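Local coordinates for putative creatinine amidohydrolase (Bacteroides fragilis, PDB 3LUB), which is a putative zinc-dependent creatininase-superfamily enzyme that probably hydrolyses carbon-nitrogen bonds of linear amides other than peptides, at residues Asp7-Cys12 / Met69-Phe74; Leu26-Thr31 / Leu114-Gly119. One frame throughout, in Å; residues are numbered along the deposited sequence.

Contact 1 (Asp7-Cys12 / Met69-Phe74); sequences DLSVSC and MPPVPF
Leu8, Met69 and Pro70 account for most of the 200 Å² buried where the loop 7-12 meets the loop 69-74. With CG anti to its backbone N (chi1 -161°), Leu8 sends CD2 into the angle between the other two side chains. Leu8 CD2 lies 3.6 Å from Pro70 CD, the side chains crossing obliquely, and 3.8 Å from CE of the selenomethionine Met69. The Met69 chain leaves its backbone facing away from 7-12 but bends at chi2 and chi3, which brings SE and CE back alongside Leu8, both pointing the same way. Next to this apolar group, Ser9 OG stands 3.8 Å from Pro70 CA and 4.1 Å from Pro71 CD, in van der Waals approach only; no hydrogen bond joins the segments. Within 7-12, Val10 N hydrogen-bonds to Asp7 O and Ser11 N to Leu8 O, curling the chain into a turn. Thr31 and Ile88 of a neighbouring subunit pack on Leu8 and Met69. A backbone hydrogen bond between Leu8 and Val68 ties the turn to strand 66-68, and one between Met69 and Ile25 the loop to strand 23-28. An N-terminal turn covers the loop leaving an outermost strand of this chain's parallel alpha/beta sheet.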
ATOM      1  N   ASP F   7      -2.876  -2.481  34.444  1.00 19.68           N
ATOM      2  CA  ASP F   7      -1.687  -2.932  33.659  1.00 19.67           C
ATOM      3  C   ASP F   7      -2.033  -4.182  32.848  1.00 19.69           C
ATOM      4  O   ASP F   7      -2.107  -5.268  33.397  1.00 20.19           O
ATOM      5  CB  ASP F   7      -0.527  -3.187  34.596  1.00 18.82           C
ATOM      6  CG  ASP F   7       0.776  -3.550  33.884  1.00 21.31           C
ATOM      7  OD1 ASP F   7       0.864  -3.531  32.636  1.00 23.37           O
ATOM      8  OD2 ASP F   7       1.742  -3.836  34.622  1.00 20.91           O
ATOM      9  N   LEU F   8      -2.301  -4.007  31.555  1.00 18.77           N
ATOM     10  CA  LEU F   8      -2.764  -5.104  30.714  1.00 19.87           C
ATOM     11  C   LEU F   8      -1.729  -6.219  30.579  1.00 20.68           C
ATOM     12  O   LEU F   8      -2.095  -7.381  30.388  1.00 22.39           O
ATOM     13  CB  LEU F   8      -3.216  -4.612  29.324  1.00 20.01           C
ATOM     14  CG  LEU F   8      -4.122  -5.614  28.593  1.00 18.61           C
ATOM     15  CD1 LEU F   8      -5.565  -5.552  29.061  1.00 17.64           C
ATOM     16  CD2 LEU F   8      -4.059  -5.474  27.075  1.00 17.39           C
ATOM     17  N   SER F   9      -0.450  -5.875  30.690  1.00 21.14           N
ATOM     18  CA  SER F   9       0.623  -6.865  30.666  1.00 22.22           C
ATOM     19  C   SER F   9       0.528  -7.975  31.734  1.00 22.57           C
ATOM     20  O   SER F   9       1.084  -9.046  31.550  1.00 23.69           O
ATOM     21  CB  SER F   9       1.976  -6.156  30.753  1.00 23.90           C
ATOM     22  OG  SER F   9       2.152  -5.324  29.615  1.00 27.49           O
ATOM     23  N   VAL F  10      -0.159  -7.720  32.837  1.00 22.04           N
ATOM     24  CA  VAL F  10      -0.377  -8.727  33.856  1.00 22.59           C
ATOM     25  C   VAL F  10      -1.866  -9.078  34.066  1.00 23.84           C
ATOM     26  O   VAL F  10      -2.174  -9.945  34.872  1.00 27.21           O
ATOM     27  CB  VAL F  10       0.274  -8.330  35.209  1.00 21.00           C
ATOM     28  CG1 VAL F  10       1.806  -8.182  35.070  1.00 14.64           C
ATOM     29  CG2 VAL F  10      -0.345  -7.055  35.766  1.00 19.64           C
ATOM     30  N   SER F  11      -2.772  -8.435  33.324  1.00 22.65           N
ATOM     31  CA  SER F  11      -4.209  -8.541  33.579  1.00 21.65           C
ATOM     32  C   SER F  11      -4.913  -9.707  32.845  1.00 22.78           C
ATOM     33  O   SER F  11      -4.344 -10.352  31.979  1.00 22.56           O
ATOM     34  CB  SER F  11      -4.877  -7.237  33.210  1.00 21.90           C
ATOM     35  OG  SER F  11      -6.216  -7.209  33.676  1.00 23.95           O
ATOM     36  N   CYS F  12      -6.158  -9.988  33.219  1.00 23.04           N
ATOM     37  CA  CYS F  12      -6.938 -11.041  32.561  1.00 22.90           C
ATOM     38  C   CYS F  12      -8.379 -10.604  32.437  1.00 23.21           C
ATOM     39  O   CYS F  12      -8.813  -9.690  33.107  1.00 23.68           O
ATOM     40  CB  CYS F  12      -6.858 -12.332  33.361  1.00 23.79           C
ATOM     41  SG  CYS F  12      -7.467 -12.103  35.052  1.00 25.39           S
HETATM   42  N   MSE F  69      -1.940  -0.322  28.068  1.00 18.27           N
HETATM   43  CA  MSE F  69      -1.749  -1.377  27.126  1.00 18.34           C
HETATM   44  C   MSE F  69      -0.274  -1.907  27.104  1.00 19.18           C
HETATM   45  O   MSE F  69       0.642  -1.300  27.682  1.00 19.05           O
HETATM   46  CB  MSE F  69      -2.164  -0.904  25.728  1.00 19.60           C
HETATM   47  CG  MSE F  69      -3.588  -0.425  25.591  1.00 18.22           C
HETATM   48 SE   MSE F  69      -4.922  -1.826  25.802  0.75 17.40          SE
HETATM   49  CE  MSE F  69      -4.455  -3.004  24.149  1.00 16.96           C
ATOM     50  N   PRO F  70      -0.063  -3.082  26.487  1.00 19.36           N
ATOM     51  CA  PRO F  70       1.320  -3.522  26.351  1.00 21.59           C
ATOM     52  C   PRO F  70       2.149  -2.535  25.520  1.00 21.78           C
ATOM     53  O   PRO F  70       1.680  -2.017  24.511  1.00 20.62           O
ATOM     54  CB  PRO F  70       1.180  -4.882  25.659  1.00 22.09           C
ATOM     55  CG  PRO F  70      -0.198  -5.329  25.997  1.00 20.85           C
ATOM     56  CD  PRO F  70      -1.000  -4.074  25.922  1.00 17.75           C
ATOM     57  N   PRO F  71       3.376  -2.265  25.945  1.00 22.51           N
ATOM     58  CA  PRO F  71       4.201  -1.354  25.129  1.00 22.16           C
ATOM     59  C   PRO F  71       4.502  -1.824  23.674  1.00 21.71           C
ATOM     60  O   PRO F  71       4.691  -3.006  23.430  1.00 22.89           O
ATOM     61  CB  PRO F  71       5.476  -1.188  25.947  1.00 21.81           C
ATOM     62  CG  PRO F  71       5.370  -2.059  27.095  1.00 22.11           C
ATOM     63  CD  PRO F  71       4.070  -2.739  27.147  1.00 23.20           C
ATOM     64  N   VAL F  72       4.555  -0.889  22.724  1.00 21.01           N
ATOM     65  CA  VAL F  72       4.862  -1.231  21.356  1.00 18.16           C
ATOM     66  C   VAL F  72       6.373  -1.123  21.221  1.00 17.48           C
ATOM     67  O   VAL F  72       6.941  -0.060  21.447  1.00 17.90           O
ATOM     68  CB  VAL F  72       4.127  -0.302  20.332  1.00 17.93           C
ATOM     69  CG1 VAL F  72       4.280  -0.839  18.941  1.00 14.12           C
ATOM     70  CG2 VAL F  72       2.681  -0.152  20.665  1.00 14.21           C
ATOM     71  N   PRO F  73       7.065  -2.224  20.854  1.00 17.50           N
ATOM     72  CA  PRO F  73       8.510  -2.130  20.833  1.00 17.71           C
ATOM     73  C   PRO F  73       9.088  -1.738  19.460  1.00 18.07           C
ATOM     74  O   PRO F  73      10.212  -2.116  19.160  1.00 21.25           O
ATOM     75  CB  PRO F  73       8.908  -3.558  21.184  1.00 19.11           C
ATOM     76  CG  PRO F  73       7.883  -4.383  20.463  1.00 20.25           C
ATOM     77  CD  PRO F  73       6.608  -3.575  20.464  1.00 16.91           C
ATOM     78  N   PHE F  74       8.316  -1.026  18.633  1.00 17.64           N
ATOM     79  CA  PHE F  74       8.703  -0.742  17.247  1.00 17.06           C
ATOM     80  C   PHE F  74       8.912   0.758  17.080  1.00 17.52           C
ATOM     81  O   PHE F  74       7.941   1.506  16.877  1.00 17.99           O
ATOM     82  CB  PHE F  74       7.673  -1.295  16.248  1.00 16.89           C
ATOM     83  CG  PHE F  74       7.546  -2.781  16.299  1.00 21.58           C
ATOM     84  CD1 PHE F  74       8.582  -3.591  15.842  1.00 22.28           C
ATOM     85  CD2 PHE F  74       6.430  -3.386  16.826  1.00 15.40           C
ATOM     86  CE1 PHE F  74       8.512  -4.962  15.964  1.00 20.55           C
ATOM     87  CE2 PHE F  74       6.350  -4.780  16.926  1.00 18.87           C
ATOM     88  CZ  PHE F  74       7.400  -5.558  16.502  1.00 17.23           C
TER

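Contact 2 (Leu26-Thr31 / Leu114-Gly119); sequences LPWGAT and LLILSG. With EDO (1,2-ethanediol), chain B.
Strands 26-28 and 114-118 are neighbours in the parallel sheet of the creatininase alpha/beta fold, their short axes 4.5 Å apart and inclined by 26°. Leu26, Pro27 and Trp28 pair with Ile116, Leu117 and Ser118, and four backbone hydrogen bonds alternate along the seam. The first, Leu26 N to Leu115 O, is 2.8 Å and nearly straight at 169°, running almost along the C=O axis. In the two middle bonds, Leu117 N to Leu26 O and Trp28 N to Leu117 O, the donor sits well above the carbonyl plane. Pro27 CA makes a CH...O contact of 3.3 Å with Leu117 O. On the face carrying Leu26, Trp28 and Ile116, Leu26 CB meets Leu114 CD1 at 3.8 Å, and Ile116 CG2 reaches Trp28 CB at 4.0 Å, lying oblique to the indole. Ile102, Ile98 and Leu99 of helix 92-108 cover this side, and Trp28 NE1 gives a hydrogen bond to Phe74 O. Helix 42-62 covers the other face, with Pro47 against Pro27 and Leu117. The C-terminal ends of the strands lead to the zinc site: the Gly119 position is about 4 Å from the side chain of the zinc ligand Asp43, and Ser118 OG is hydrogen-bonded to O of the ligand His120. Farther out, Thr31 OG1 accepts a hydrogen bond from O1 of 1,2-ethanediol, probably a crystallisation additive, which also bonds to Pro70 O of a second subunit. Gly119 N gives the last bond of the seam to Trp28 O, 2.8 Å long and in the carbonyl plane.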
ATOM      1  N   LEU F  26      -1.368   3.994  25.619  1.00 17.38           N
ATOM      2  CA  LEU F  26      -0.518   3.146  24.813  1.00 17.49           C
ATOM      3  C   LEU F  26       0.945   3.565  24.968  1.00 18.03           C
ATOM      4  O   LEU F  26       1.359   4.581  24.406  1.00 19.07           O
ATOM      5  CB  LEU F  26      -0.960   3.206  23.345  1.00 18.73           C
ATOM      6  CG  LEU F  26      -0.251   2.328  22.306  1.00 17.03           C
ATOM      7  CD1 LEU F  26      -0.459   0.858  22.669  1.00 10.71           C
ATOM      8  CD2 LEU F  26      -0.780   2.664  20.898  1.00 15.65           C
ATOM      9  N   PRO F  27       1.734   2.805  25.755  1.00 18.35           N
ATOM     10  CA  PRO F  27       3.151   3.080  25.768  1.00 18.28           C
ATOM     11  C   PRO F  27       3.790   2.617  24.430  1.00 18.70           C
ATOM     12  O   PRO F  27       3.460   1.551  23.900  1.00 18.21           O
ATOM     13  CB  PRO F  27       3.675   2.288  26.986  1.00 18.89           C
ATOM     14  CG  PRO F  27       2.455   1.767  27.696  1.00 19.76           C
ATOM     15  CD  PRO F  27       1.390   1.688  26.645  1.00 20.07           C
ATOM     16  N   TRP F  28       4.647   3.461  23.866  1.00 18.75           N
ATOM     17  CA  TRP F  28       5.256   3.160  22.591  1.00 17.27           C
ATOM     18  C   TRP F  28       6.726   3.452  22.697  1.00 16.57           C
ATOM     19  O   TRP F  28       7.162   4.615  22.974  1.00 16.98           O
ATOM     20  CB  TRP F  28       4.590   3.976  21.487  1.00 16.76           C
ATOM     21  CG  TRP F  28       4.809   3.441  20.144  1.00 15.35           C
ATOM     22  CD1 TRP F  28       6.002   3.063  19.603  1.00 15.30           C
ATOM     23  CD2 TRP F  28       3.819   3.198  19.143  1.00 13.93           C
ATOM     24  NE1 TRP F  28       5.823   2.628  18.323  1.00 16.73           N
ATOM     25  CE2 TRP F  28       4.499   2.706  18.003  1.00 15.12           C
ATOM     26  CE3 TRP F  28       2.434   3.388  19.081  1.00 11.18           C
ATOM     27  CZ2 TRP F  28       3.840   2.373  16.814  1.00 14.49           C
ATOM     28  CZ3 TRP F  28       1.785   3.064  17.921  1.00 16.71           C
ATOM     29  CH2 TRP F  28       2.486   2.551  16.791  1.00 18.06           C
ATOM     30  N   GLY F  29       7.490   2.382  22.513  1.00 16.22           N
ATOM     31  CA  GLY F  29       8.910   2.382  22.700  1.00 16.87           C
ATOM     32  C   GLY F  29       9.739   2.129  21.455  1.00 16.95           C
ATOM     33  O   GLY F  29       9.478   2.682  20.395  1.00 17.03           O
ATOM     34  N   ALA F  30      10.780   1.342  21.639  1.00 17.12           N
ATOM     35  CA  ALA F  30      11.770   1.025  20.620  1.00 17.08           C
ATOM     36  C   ALA F  30      12.556  -0.169  21.141  1.00 17.53           C
ATOM     37  O   ALA F  30      12.576  -0.410  22.354  1.00 18.60           O
ATOM     38  CB  ALA F  30      12.732   2.231  20.364  1.00 14.70           C
ATOM     39  N   THR F  31      13.191  -0.893  20.215  1.00 19.05           N
ATOM     40  CA  THR F  31      14.160  -1.946  20.489  1.00 18.40           C
ATOM     41  C   THR F  31      15.527  -1.403  19.977  1.00 20.01           C
ATOM     42  O   THR F  31      15.818  -1.368  18.768  1.00 18.92           O
ATOM     43  CB  THR F  31      13.699  -3.265  19.828  1.00 18.63           C
ATOM     44  OG1 THR F  31      12.336  -3.539  20.229  1.00 17.87           O
ATOM     45  CG2 THR F  31      14.628  -4.477  20.164  1.00 14.28           C
ATOM     46  N   LEU F 114      -7.596   7.980  23.848  1.00 18.84           N
ATOM     47  CA  LEU F 114      -6.328   7.269  23.883  1.00 18.64           C
ATOM     48  C   LEU F 114      -5.199   8.251  24.025  1.00 17.92           C
ATOM     49  O   LEU F 114      -5.171   9.265  23.336  1.00 19.13           O
ATOM     50  CB  LEU F 114      -6.151   6.450  22.571  1.00 19.99           C
ATOM     51  CG  LEU F 114      -4.833   5.731  22.281  1.00 15.90           C
ATOM     52  CD1 LEU F 114      -4.553   4.543  23.228  1.00 11.93           C
ATOM     53  CD2 LEU F 114      -4.778   5.260  20.806  1.00 18.03           C
ATOM     54  N   LEU F 115      -4.255   7.960  24.917  1.00 18.23           N
ATOM     55  CA  LEU F 115      -2.993   8.682  24.968  1.00 17.17           C
ATOM     56  C   LEU F 115      -1.885   7.747  24.559  1.00 17.42           C
ATOM     57  O   LEU F 115      -1.746   6.677  25.143  1.00 18.38           O
ATOM     58  CB  LEU F 115      -2.703   9.217  26.360  1.00 17.92           C
ATOM     59  CG  LEU F 115      -1.334   9.903  26.490  1.00 18.73           C
ATOM     60  CD1 LEU F 115      -1.390  11.249  25.801  1.00 16.44           C
ATOM     61  CD2 LEU F 115      -0.858  10.002  27.905  1.00 18.35           C
ATOM     62  N   ILE F 116      -1.094   8.172  23.577  1.00 17.13           N
ATOM     63  CA  ILE F 116       0.154   7.504  23.222  1.00 17.69           C
ATOM     64  C   ILE F 116       1.278   8.115  24.058  1.00 18.40           C
ATOM     65  O   ILE F 116       1.558   9.293  23.923  1.00 17.72           O
ATOM     66  CB  ILE F 116       0.514   7.632  21.701  1.00 18.57           C
ATOM     67  CG1 ILE F 116      -0.647   7.121  20.818  1.00 19.55           C
ATOM     68  CG2 ILE F 116       1.785   6.859  21.418  1.00 12.55           C
ATOM     69  CD1 ILE F 116      -0.620   7.589  19.359  1.00 17.83           C
ATOM     70  N   LEU F 117       1.862   7.317  24.965  1.00 17.59           N
ATOM     71  CA  LEU F 117       2.966   7.785  25.792  1.00 17.14           C
ATOM     72  C   LEU F 117       4.272   7.184  25.265  1.00 17.62           C
ATOM     73  O   LEU F 117       4.574   6.003  25.486  1.00 17.45           O
ATOM     74  CB  LEU F 117       2.744   7.422  27.275  1.00 16.58           C
ATOM     75  CG  LEU F 117       3.742   8.001  28.296  1.00 18.46           C
ATOM     76  CD1 LEU F 117       3.781   9.533  28.264  1.00 14.28           C
ATOM     77  CD2 LEU F 117       3.431   7.509  29.700  1.00 16.13           C
ATOM     78  N   SER F 118       5.034   7.999  24.546  1.00 18.14           N
ATOM     79  CA  SER F 118       6.226   7.518  23.896  1.00 18.54           C
ATOM     80  C   SER F 118       7.440   7.584  24.825  1.00 20.34           C
ATOM     81  O   SER F 118       7.618   8.506  25.596  1.00 20.31           O
ATOM     82  CB  SER F 118       6.515   8.284  22.587  1.00 16.74           C
ATOM     83  OG  SER F 118       7.612   7.690  21.874  1.00 19.25           O
ATOM     84  N   GLY F 119       8.304   6.580  24.686  1.00 21.35           N
ATOM     85  CA  GLY F 119       9.591   6.538  25.352  1.00 20.36           C
ATOM     86  C   GLY F 119      10.727   6.831  24.414  1.00 19.94           C
ATOM     87  O   GLY F 119      11.860   6.889  24.853  1.00 21.28           O
TER
HETATM   88  C1  EDO B 256      10.661  -6.130  18.305  1.00 31.49           C
HETATM   89  O1  EDO B 256      11.292  -6.004  19.586  1.00 38.52           O
HETATM   90  C2  EDO B 256       9.951  -7.477  18.254  1.00 34.92           C
HETATM   91  O2  EDO B 256      10.915  -8.545  18.173  1.00 36.96           O

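Both contacts are buried, but the centre of contact 2 is about 5 Å from that of the chain and the centre of contact 1 about 13 Å; the second subunit reaches many residues of contact 1 and, of contact 2, Thr31. Contact 2 pairs two strands through backbone hydrogen bonds and buries 336 Å²; contact 1 joins two loops mainly through apolar side chains, with no hydrogen bond between them. Their segments alternate along the chain, and 69-74 runs beside 26-31. Val72 O is 2.7 Å from Gly29 N and Pro73 O is 2.8 Å from Thr31 OG1, both probable hydrogen bonds. Segment 26-31 therefore has 114-119 on one flank and 69-74 on another.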